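Local coordinates for putative uncharacterized protein (Ustilago maydis, PDB 4GNX) that is a subunit of replication protein A that binds single-stranded DNA, probably through its OB-fold domains, at residues Y4-L9 with G50-T55; W16-R21 with V43-D48; N71-I76 with E106-A111; S77-N82 with N101-E106. All coordinates share one frame; numbering follows the deposited sequence.

Interaction 1: residues Y4-L9 with G50-T55; sequences YPIEGL and GEIKAT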
# COMPACT_ATOMS: atom_id res chain seq x y z
N TYR C 4 -18.06 31.98 12.35
CA TYR C 4 -16.85 31.67 11.60
C TYR C 4 -17.12 30.70 10.46
O TYR C 4 -17.95 29.80 10.61
CB TYR C 4 -15.82 31.02 12.54
CG TYR C 4 -14.95 31.97 13.32
CD1 TYR C 4 -13.55 31.95 13.18
CD2 TYR C 4 -15.52 32.90 14.21
CE1 TYR C 4 -12.74 32.83 13.90
CE2 TYR C 4 -14.72 33.78 14.93
CZ TYR C 4 -13.33 33.75 14.77
OH TYR C 4 -12.55 34.63 15.50
N PRO C 5 -16.42 30.87 9.31
CA PRO C 5 -16.30 29.78 8.34
C PRO C 5 -15.53 28.66 8.99
O PRO C 5 -14.71 28.93 9.88
CB PRO C 5 -15.44 30.39 7.24
CG PRO C 5 -14.64 31.44 7.92
CD PRO C 5 -15.61 32.03 8.91
N ILE C 6 -15.78 27.42 8.56
CA ILE C 6 -15.06 26.24 9.09
C ILE C 6 -13.54 26.34 8.89
O ILE C 6 -12.77 26.08 9.82
CB ILE C 6 -15.60 24.94 8.48
CG1 ILE C 6 -16.89 24.57 9.20
CG2 ILE C 6 -14.58 23.81 8.61
CD1 ILE C 6 -17.74 23.55 8.48
N GLU C 7 -13.13 26.74 7.69
CA GLU C 7 -11.72 26.93 7.37
C GLU C 7 -11.02 27.96 8.25
O GLU C 7 -9.79 28.04 8.28
CB GLU C 7 -11.60 27.31 5.91
CG GLU C 7 -11.45 26.08 5.06
CD GLU C 7 -10.11 25.41 5.30
OE1 GLU C 7 -9.07 26.09 5.04
OE2 GLU C 7 -10.09 24.23 5.75
N GLY C 8 -11.82 28.73 8.96
CA GLY C 8 -11.33 29.74 9.85
C GLY C 8 -10.94 29.24 11.21
O GLY C 8 -10.25 29.94 11.92
N LEU C 9 -11.37 28.04 11.58
CA LEU C 9 -11.17 27.49 12.92
C LEU C 9 -9.75 27.06 13.27
O LEU C 9 -9.02 26.52 12.43
CB LEU C 9 -12.07 26.29 13.13
CG LEU C 9 -13.57 26.46 12.84
CD1 LEU C 9 -14.21 25.06 12.74
CD2 LEU C 9 -14.24 27.36 13.87
N GLY C 50 -15.49 24.80 3.68
CA GLY C 50 -14.95 23.45 3.69
C GLY C 50 -15.57 22.50 4.67
O GLY C 50 -16.70 22.71 5.14
N GLU C 51 -14.83 21.44 4.98
CA GLU C 51 -15.34 20.36 5.80
C GLU C 51 -14.56 20.20 7.10
O GLU C 51 -13.37 20.55 7.17
CB GLU C 51 -15.32 19.05 5.01
CG GLU C 51 -16.31 19.03 3.85
CD GLU C 51 -16.17 17.80 2.94
OE1 GLU C 51 -15.32 17.84 2.02
OE2 GLU C 51 -16.93 16.82 3.14
N ILE C 52 -15.22 19.68 8.14
CA ILE C 52 -14.51 19.33 9.35
C ILE C 52 -15.22 18.18 10.06
O ILE C 52 -16.45 18.06 9.99
CB ILE C 52 -14.32 20.54 10.31
CG1 ILE C 52 -13.40 20.17 11.48
CG2 ILE C 52 -15.65 21.06 10.83
CD1 ILE C 52 -12.48 21.27 11.96
N LYS C 53 -14.41 17.36 10.74
CA LYS C 53 -14.90 16.31 11.60
C LYS C 53 -15.11 16.79 13.04
O LYS C 53 -14.25 17.48 13.62
CB LYS C 53 -13.91 15.16 11.62
CG LYS C 53 -14.44 13.94 12.32
CD LYS C 53 -13.42 12.82 12.34
CE LYS C 53 -13.95 11.66 13.16
NZ LYS C 53 -13.19 10.41 12.93
N ALA C 54 -16.23 16.39 13.62
CA ALA C 54 -16.46 16.60 15.03
C ALA C 54 -16.79 15.28 15.73
O ALA C 54 -17.47 14.42 15.17
CB ALA C 54 -17.57 17.60 15.20
N THR C 55 -16.31 15.13 16.96
CA THR C 55 -16.49 13.89 17.71
C THR C 55 -16.98 14.18 19.12
O THR C 55 -16.55 15.14 19.78
CB THR C 55 -15.16 13.12 17.84
OG1 THR C 55 -14.65 12.81 16.54
CG2 THR C 55 -15.35 11.84 18.63
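A 3-10 turn at the N-terminal arm, residues 6-8, packs against the start of the segment 50-55, which leads into strand 51-57, the third strand of an OB-fold domain. The turn holds itself together by bonds from Gly8 N to Pro5 O and from Leu9 N to Ile6 O. Ile6 points toward the strand. With CG2 anti to the backbone N, Ile6 sets that methyl 3.7 Å from Ile52 CG2, the two side chains crossing obliquely. Its longer branch passes Ile52 CG2, and CD1 reaches Gly50 O at 3.6 Å. Leu9 adds a looser touch from the end of the turn, its CD1 4.2 Å from Ile52 CD1. The aliphatic part of Glu7 lies over Gly50 at the exposed margin, CG 4.5 Å from Gly50 N. Gly50 takes a backbone conformation (phi 155°, psi -160°) open essentially to glycine alone. Polar anchoring of the arm comes in part from the intervening loop, where Ser49 OG takes up Glu7 N. Ile6 also rests on Ile18 and Ala20 of strand 17-30, while Ile52 reaches Ile97 of strand 95-99, so the turn covers the junction of several strands.

Interaction 2: residues W16-R21 with V43-D48; sequences WTIKAR and VNLLDD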
# COMPACT_ATOMS: atom_id res chain seq x y z
N TRP C 16 -16.08 31.27 19.12
CA TRP C 16 -16.58 31.01 17.75
C TRP C 16 -17.86 30.24 17.69
O TRP C 16 -18.18 29.46 18.60
CB TRP C 16 -15.52 30.34 16.88
CG TRP C 16 -15.10 28.98 17.37
CD1 TRP C 16 -13.98 28.66 18.15
CD2 TRP C 16 -15.78 27.70 17.16
NE1 TRP C 16 -13.92 27.31 18.42
CE2 TRP C 16 -14.98 26.68 17.86
CE3 TRP C 16 -16.93 27.30 16.49
CZ2 TRP C 16 -15.34 25.34 17.87
CZ3 TRP C 16 -17.27 25.95 16.50
CH2 TRP C 16 -16.50 25.00 17.18
N THR C 17 -18.59 30.46 16.60
CA THR C 17 -19.78 29.68 16.23
C THR C 17 -19.75 29.33 14.73
O THR C 17 -19.42 30.17 13.90
CB THR C 17 -21.07 30.47 16.51
OG1 THR C 17 -21.29 30.54 17.92
CG2 THR C 17 -22.27 29.82 15.86
N ILE C 18 -20.09 28.09 14.39
CA ILE C 18 -20.18 27.73 12.98
C ILE C 18 -21.59 27.37 12.56
O ILE C 18 -22.37 26.88 13.38
CB ILE C 18 -19.19 26.60 12.58
CG1 ILE C 18 -19.47 25.32 13.36
CG2 ILE C 18 -17.74 27.06 12.72
CD1 ILE C 18 -18.57 24.17 12.94
N LYS C 19 -21.91 27.64 11.30
CA LYS C 19 -23.17 27.20 10.71
C LYS C 19 -22.84 26.13 9.66
O LYS C 19 -22.26 26.44 8.62
CB LYS C 19 -23.87 28.38 10.06
CG LYS C 19 -25.36 28.50 10.37
CD LYS C 19 -26.23 28.12 9.18
CE LYS C 19 -26.57 29.31 8.29
NZ LYS C 19 -28.01 29.74 8.35
N ALA C 20 -23.19 24.88 9.95
CA ALA C 20 -22.78 23.76 9.08
C ALA C 20 -23.84 22.67 8.94
O ALA C 20 -24.65 22.47 9.86
CB ALA C 20 -21.49 23.16 9.62
N ARG C 21 -23.86 21.96 7.80
CA ARG C 21 -24.75 20.80 7.72
C ARG C 21 -24.02 19.50 7.91
O ARG C 21 -22.90 19.33 7.45
CB ARG C 21 -25.66 20.78 6.48
CG ARG C 21 -25.07 20.22 5.21
CD ARG C 21 -26.13 19.62 4.28
NE ARG C 21 -27.44 20.28 4.28
CZ ARG C 21 -27.70 21.48 3.77
NH1 ARG C 21 -26.73 22.21 3.24
NH2 ARG C 21 -28.94 21.97 3.82
N VAL C 43 -19.30 13.03 13.55
CA VAL C 43 -20.12 13.62 12.53
C VAL C 43 -19.18 14.37 11.60
O VAL C 43 -18.14 14.90 12.04
CB VAL C 43 -21.10 14.58 13.22
CG1 VAL C 43 -21.08 15.97 12.57
CG2 VAL C 43 -22.49 13.98 13.28
N ASN C 44 -19.52 14.40 10.32
CA ASN C 44 -18.79 15.24 9.40
C ASN C 44 -19.62 16.46 9.08
O ASN C 44 -20.86 16.38 9.01
CB ASN C 44 -18.37 14.48 8.13
CG ASN C 44 -17.13 13.60 8.34
OD1 ASN C 44 -16.63 13.45 9.46
ND2 ASN C 44 -16.63 13.01 7.26
N LEU C 45 -18.95 17.60 8.92
CA LEU C 45 -19.63 18.89 8.75
C LEU C 45 -19.10 19.66 7.54
O LEU C 45 -17.91 19.63 7.25
CB LEU C 45 -19.44 19.75 10.00
CG LEU C 45 -19.92 19.14 11.30
CD1 LEU C 45 -19.32 19.92 12.44
CD2 LEU C 45 -21.43 19.19 11.35
N LEU C 46 -20.01 20.37 6.88
CA LEU C 46 -19.71 21.05 5.63
C LEU C 46 -20.28 22.48 5.59
O LEU C 46 -21.42 22.72 6.01
CB LEU C 46 -20.31 20.26 4.47
CG LEU C 46 -20.40 20.98 3.12
CD1 LEU C 46 -19.06 20.93 2.39
CD2 LEU C 46 -21.53 20.39 2.28
N ASP C 47 -19.49 23.40 5.06
CA ASP C 47 -20.00 24.71 4.65
C ASP C 47 -19.28 25.24 3.40
O ASP C 47 -18.50 24.51 2.78
CB ASP C 47 -20.00 25.72 5.82
CG ASP C 47 -18.59 26.16 6.25
OD1 ASP C 47 -17.61 25.95 5.52
OD2 ASP C 47 -18.48 26.76 7.34
N ASP C 48 -19.57 26.49 3.05
CA ASP C 48 -18.92 27.21 1.94
C ASP C 48 -17.41 27.10 1.96
O ASP C 48 -16.78 26.97 0.92
CB ASP C 48 -19.27 28.69 1.97
CG ASP C 48 -20.59 28.98 2.68
OD1 ASP C 48 -20.95 28.22 3.62
OD2 ASP C 48 -21.25 29.97 2.30
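This is an antiparallel pairing inside the beta hairpin of strands 17-30 and 39-46, the first two strands of the OB-fold domain, at the place where they part. Arg21 and Leu46 form a hydrogen-bonded pair: Arg21 N gives to Leu46 O at 3.1 Å, and Leu46 N returns the bond to Arg21 O at the same length. Both donors lie in the plane of the carbonyl they approach. The short segments are inclined at 111°, far from a flat antiparallel sheet, so the pairing gives way to side-chain contact on the N-terminal side of Arg21. There Ala20 CB meets Leu45 CB at 4.0 Å, and Ile18 CD1 touches Leu45 CD1 at 4.3 Å. Two CA-H...O contacts flank the pair, from Ala20 CA to Leu46 O and from Leu45 CA to Arg21 O, each 3.5 Å. Beyond the pair, Asp47 CB sits 3.7 Å from Lys19 O. Asp47 CG occupies the crowded position between the backbone N and carbonyl carbon (chi1 70°), and the carboxylate bonds to its own loop and the N-terminal arm: OD1 to Ser49 OG and Gly50 N, OD2 to Ile6 N. The guanidinium of Arg21 is held elsewhere, with NE on Asn71 O. The contact thus combines a main-chain bond pair with buried aliphatic groups, while the Asp47 carboxylate gathers two backbone N-H groups, a setting that would probably keep it ionised.

Interaction 3: residues N71-I76 with E106-A111; sequences NHVYLI and EECTDA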
# COMPACT_ATOMS: atom_id res chain seq x y z
N ASN C 71 -27.87 15.79 6.93
CA ASN C 71 -28.40 16.72 5.95
C ASN C 71 -29.12 17.91 6.58
O ASN C 71 -29.52 18.84 5.87
CB ASN C 71 -29.28 15.98 4.94
CG ASN C 71 -29.35 16.70 3.62
OD1 ASN C 71 -28.36 17.29 3.16
ND2 ASN C 71 -30.52 16.67 3.00
N HIS C 72 -29.27 17.88 7.90
CA HIS C 72 -29.80 19.01 8.65
C HIS C 72 -28.68 19.97 9.00
O HIS C 72 -27.52 19.57 9.02
CB HIS C 72 -30.51 18.54 9.91
CG HIS C 72 -31.80 17.79 9.64
ND1 HIS C 72 -33.01 18.33 9.84
CD2 HIS C 72 -32.02 16.49 9.18
CE1 HIS C 72 -33.96 17.44 9.53
NE2 HIS C 72 -33.36 16.31 9.12
N VAL C 73 -29.04 21.22 9.28
CA VAL C 73 -28.08 22.34 9.42
C VAL C 73 -28.08 22.90 10.84
O VAL C 73 -29.15 23.16 11.40
CB VAL C 73 -28.42 23.49 8.45
CG1 VAL C 73 -27.61 24.74 8.77
CG2 VAL C 73 -28.20 23.05 7.01
N TYR C 74 -26.90 23.10 11.41
CA TYR C 74 -26.82 23.48 12.82
C TYR C 74 -25.88 24.63 13.13
O TYR C 74 -24.90 24.88 12.41
CB TYR C 74 -26.40 22.27 13.65
CG TYR C 74 -27.30 21.06 13.52
CD1 TYR C 74 -27.16 20.17 12.46
CD2 TYR C 74 -28.27 20.79 14.49
CE1 TYR C 74 -27.98 19.05 12.35
CE2 TYR C 74 -29.09 19.67 14.39
CZ TYR C 74 -28.93 18.81 13.32
OH TYR C 74 -29.74 17.70 13.20
N LEU C 75 -26.20 25.33 14.22
CA LEU C 75 -25.33 26.30 14.86
C LEU C 75 -24.60 25.54 15.94
O LEU C 75 -25.22 25.08 16.90
CB LEU C 75 -26.14 27.40 15.53
CG LEU C 75 -26.57 28.62 14.72
CD1 LEU C 75 -27.94 29.09 15.18
CD2 LEU C 75 -25.54 29.73 14.85
N ILE C 76 -23.29 25.41 15.77
CA ILE C 76 -22.45 24.74 16.75
C ILE C 76 -21.46 25.75 17.32
O ILE C 76 -20.94 26.61 16.61
CB ILE C 76 -21.71 23.55 16.12
CG1 ILE C 76 -22.72 22.58 15.49
CG2 ILE C 76 -20.86 22.83 17.15
CD1 ILE C 76 -22.13 21.75 14.37
N GLU C 106 -27.72 24.19 18.29
CA GLU C 106 -29.11 24.54 18.01
C GLU C 106 -29.31 24.53 16.50
O GLU C 106 -28.50 25.09 15.76
CB GLU C 106 -29.46 25.90 18.61
CG GLU C 106 -29.75 25.84 20.11
CD GLU C 106 -29.75 27.19 20.80
OE1 GLU C 106 -28.69 27.85 20.87
OE2 GLU C 106 -30.83 27.58 21.31
N GLU C 107 -30.39 23.90 16.04
CA GLU C 107 -30.68 23.75 14.61
C GLU C 107 -31.18 25.06 13.97
O GLU C 107 -31.85 25.87 14.61
CB GLU C 107 -31.68 22.62 14.37
CG GLU C 107 -31.96 22.35 12.90
CD GLU C 107 -32.73 21.07 12.64
OE1 GLU C 107 -32.64 20.57 11.50
OE2 GLU C 107 -33.40 20.57 13.57
N CYS C 108 -30.83 25.23 12.69
CA CYS C 108 -31.15 26.43 11.91
C CYS C 108 -32.40 26.28 11.06
O CYS C 108 -32.77 25.17 10.68
CB CYS C 108 -30.00 26.78 10.98
SG CYS C 108 -28.63 27.61 11.79
N THR C 109 -33.01 27.42 10.75
CA THR C 109 -34.18 27.48 9.88
C THR C 109 -33.77 27.89 8.45
O THR C 109 -34.48 27.57 7.50
CB THR C 109 -35.24 28.44 10.44
OG1 THR C 109 -35.12 28.50 11.87
CG2 THR C 109 -36.64 27.96 10.08
N ASP C 110 -32.65 28.59 8.31
CA ASP C 110 -32.06 28.89 7.00
C ASP C 110 -31.10 27.80 6.58
O ASP C 110 -30.18 27.45 7.32
CB ASP C 110 -31.30 30.22 7.02
CG ASP C 110 -32.21 31.40 7.24
OD1 ASP C 110 -33.23 31.25 7.95
OD2 ASP C 110 -31.89 32.49 6.72
N ALA C 111 -31.31 27.27 5.37
CA ALA C 111 -30.41 26.28 4.78
C ALA C 111 -29.68 26.85 3.55
O ALA C 111 -28.75 26.23 3.03
CB ALA C 111 -31.17 25.01 4.42
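Glu107 has CG anti to its backbone N (chi1 -176°) and an extended chain beyond, which carries its carboxylate across the Tyr74 ring to His72. The His72 ring, CG anti to its carbonyl carbon, presents ND1 to Glu107 OE1 in a hydrogen bond of 2.8 Å. OE1 accepts on its syn lone pair and lies at the ring edge, near the ring plane, although ring and carboxylate planes are turned 63° apart. The negative oxygen would tend to favour a protonated imidazole. On its way Glu107 crosses Tyr74: CG stands over one face of the ring, 4.2 Å from CE2, and CB lies 3.9 Å from CD2. The Tyr74 hydroxyl is engaged elsewhere, with Gln69 N. Beneath these side chains Tyr74 and Glu107 form a non-hydrogen-bonded antiparallel pair. The next pair, Leu75 and Glu106, is hydrogen-bonded both ways, with Leu75 N to Glu106 O at 2.8 Å and Glu106 N to Leu75 O at 3.0 Å. Past the strand end, Cys108 N still reaches Val73 O at 3.0 Å in a nearly straight bond (174°), but from above the carbonyl plane. Cys108 then turns SG onto Leu75 CG, 3.7 Å away, and CB onto Val73 CG1. Strand 104-107 is thereby fastened as an outermost strand of the sheet to strand 73-77, whose other edge pairs with strand 17-30; Lys19 of that strand is touched by both Val73 and Cys108.

Interaction 4: residues S77-N82 with N101-E106; sequences SKARVN and NSTEIE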
# COMPACT_ATOMS: atom_id res chain seq x y z
N SER C 77 -21.21 25.63 18.62
CA SER C 77 -20.51 26.66 19.36
C SER C 77 -19.86 26.13 20.63
O SER C 77 -20.42 25.29 21.32
CB SER C 77 -21.51 27.76 19.75
OG SER C 77 -20.85 28.98 20.01
N LYS C 78 -18.67 26.66 20.92
CA LYS C 78 -17.97 26.44 22.19
C LYS C 78 -17.56 24.99 22.39
O LYS C 78 -17.98 24.32 23.34
CB LYS C 78 -18.79 26.98 23.38
CG LYS C 78 -17.98 27.90 24.27
CD LYS C 78 -18.80 29.12 24.69
CE LYS C 78 -17.99 30.12 25.51
NZ LYS C 78 -16.80 30.64 24.77
N ALA C 79 -16.71 24.54 21.46
CA ALA C 79 -16.12 23.20 21.40
C ALA C 79 -14.61 23.32 21.12
O ALA C 79 -14.14 24.35 20.63
CB ALA C 79 -16.79 22.41 20.30
N ARG C 80 -13.84 22.28 21.43
CA ARG C 80 -12.38 22.32 21.25
C ARG C 80 -12.00 22.03 19.80
O ARG C 80 -12.59 21.19 19.15
CB ARG C 80 -11.65 21.36 22.21
CG ARG C 80 -12.18 21.39 23.63
CD ARG C 80 -11.15 21.26 24.77
NE ARG C 80 -11.85 21.30 26.06
CZ ARG C 80 -11.30 21.18 27.27
NH1 ARG C 80 -9.98 21.00 27.41
NH2 ARG C 80 -12.07 21.23 28.35
N VAL C 81 -11.01 22.77 19.32
CA VAL C 81 -10.38 22.47 18.04
C VAL C 81 -9.11 21.70 18.34
O VAL C 81 -8.23 22.19 19.06
CB VAL C 81 -9.98 23.73 17.27
CG1 VAL C 81 -9.38 23.32 15.94
CG2 VAL C 81 -11.16 24.66 17.08
N ASN C 82 -9.05 20.51 17.77
CA ASN C 82 -7.98 19.57 18.00
C ASN C 82 -7.24 19.23 16.75
O ASN C 82 -7.75 19.46 15.66
CB ASN C 82 -8.57 18.28 18.53
CG ASN C 82 -8.68 18.29 20.02
OD1 ASN C 82 -7.83 18.86 20.72
ND2 ASN C 82 -9.73 17.67 20.53
N ASN C 101 -18.58 19.53 27.33
CA ASN C 101 -19.87 19.73 27.98
C ASN C 101 -20.48 21.12 27.81
O ASN C 101 -21.69 21.27 27.80
CB ASN C 101 -19.82 19.31 29.45
CG ASN C 101 -20.00 17.82 29.62
OD1 ASN C 101 -19.71 17.27 30.68
ND2 ASN C 101 -20.50 17.15 28.57
N SER C 102 -19.63 22.13 27.63
CA SER C 102 -20.10 23.49 27.37
C SER C 102 -20.67 23.70 25.95
O SER C 102 -21.12 24.79 25.60
CB SER C 102 -18.95 24.48 27.59
OG SER C 102 -18.24 24.72 26.38
N THR C 103 -20.64 22.65 25.13
CA THR C 103 -20.95 22.78 23.71
C THR C 103 -22.43 23.08 23.44
O THR C 103 -23.32 22.39 23.94
CB THR C 103 -20.44 21.56 22.90
OG1 THR C 103 -19.01 21.57 22.88
CG2 THR C 103 -20.93 21.60 21.45
N GLU C 104 -22.66 24.13 22.65
CA GLU C 104 -23.99 24.57 22.25
C GLU C 104 -24.28 24.13 20.82
O GLU C 104 -23.54 24.48 19.89
CB GLU C 104 -24.07 26.10 22.31
CG GLU C 104 -24.23 26.70 23.71
CD GLU C 104 -25.67 27.09 24.04
OE1 GLU C 104 -26.63 26.59 23.39
OE2 GLU C 104 -25.86 27.92 24.96
N ILE C 105 -25.36 23.36 20.66
CA ILE C 105 -25.89 23.01 19.34
C ILE C 105 -27.38 23.38 19.28
O ILE C 105 -28.19 22.95 20.12
CB ILE C 105 -25.71 21.51 19.02
CG1 ILE C 105 -24.22 21.15 19.03
CG2 ILE C 105 -26.35 21.18 17.68
CD1 ILE C 105 -23.95 19.66 18.95
N GLU C 106 -27.72 24.19 18.29
CA GLU C 106 -29.11 24.54 18.01
C GLU C 106 -29.31 24.53 16.50
O GLU C 106 -28.50 25.09 15.76
CB GLU C 106 -29.46 25.90 18.61
CG GLU C 106 -29.75 25.84 20.11
CD GLU C 106 -29.75 27.19 20.80
OE1 GLU C 106 -28.69 27.85 20.87
OE2 GLU C 106 -30.83 27.58 21.31
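Thr103 starts with CB 3.7 Å from Lys78 O and, less closely, near Ser77 O. From there its branches divide: CG2, anti to the backbone N, lies 3.7 Å from Ser77 O, while OG1, anti to the carbonyl carbon, comes to 3.0 Å from Lys78 O and 3.5 Å from Ala79 CB. The OG1 proton has two acceptors within reach, Lys78 O and, weakly, Glu100 O. Ser102 OG gives Lys78 O a weak hydrogen bond, so two neighbouring hydroxyls lie close to one carbonyl. Lys78 itself has a left-handed backbone conformation (phi 65°, psi 61°), and this bend takes the chain of the OB fold from strand 73-77, paired with strand 104-107, into strand 80-83, paired with strand 95-99. Just before it, Ser77 and Glu104 form an antiparallel hydrogen-bonded pair. Glu104 N gives Ser77 O a bond of 2.9 Å that is nearly straight and in the carbonyl plane; the reciprocal bond from Ser77 N to Glu104 O is weak. Their CB atoms touch on one side of the sheet, and Ser77 OG is held by Thr17 OG1 and Trp16 O. Farther on, Arg80 makes a salt bridge with Glu100 and a long, weak ion pair with a phosphate of the bound DNA.

Overall arrangement
All four contacts reach one OB-fold sheet, whose strand order is 80-83, 95-99, 51-57, 39-46, 17-30, 73-77, 104-107. Along the chain, interaction 2 is nested within the loop closed by interaction 1, and interaction 4 within that of interaction 3; the two nests follow in series. Interactions 1 and 2 have centres about 6 Å apart, and interactions 2 and 3 about 9 Å, joined through the pairing of strands 17-30 and 73-77. Interactions 3 and 4, about 15 Å apart, share strand 104-107 and Glu106. Interactions 1 and 4 come nearest the DNA, about 4 and 3 Å at nearest atoms, whereas interaction 3 stays about 15 Å away; the shared sheet connects the two regions.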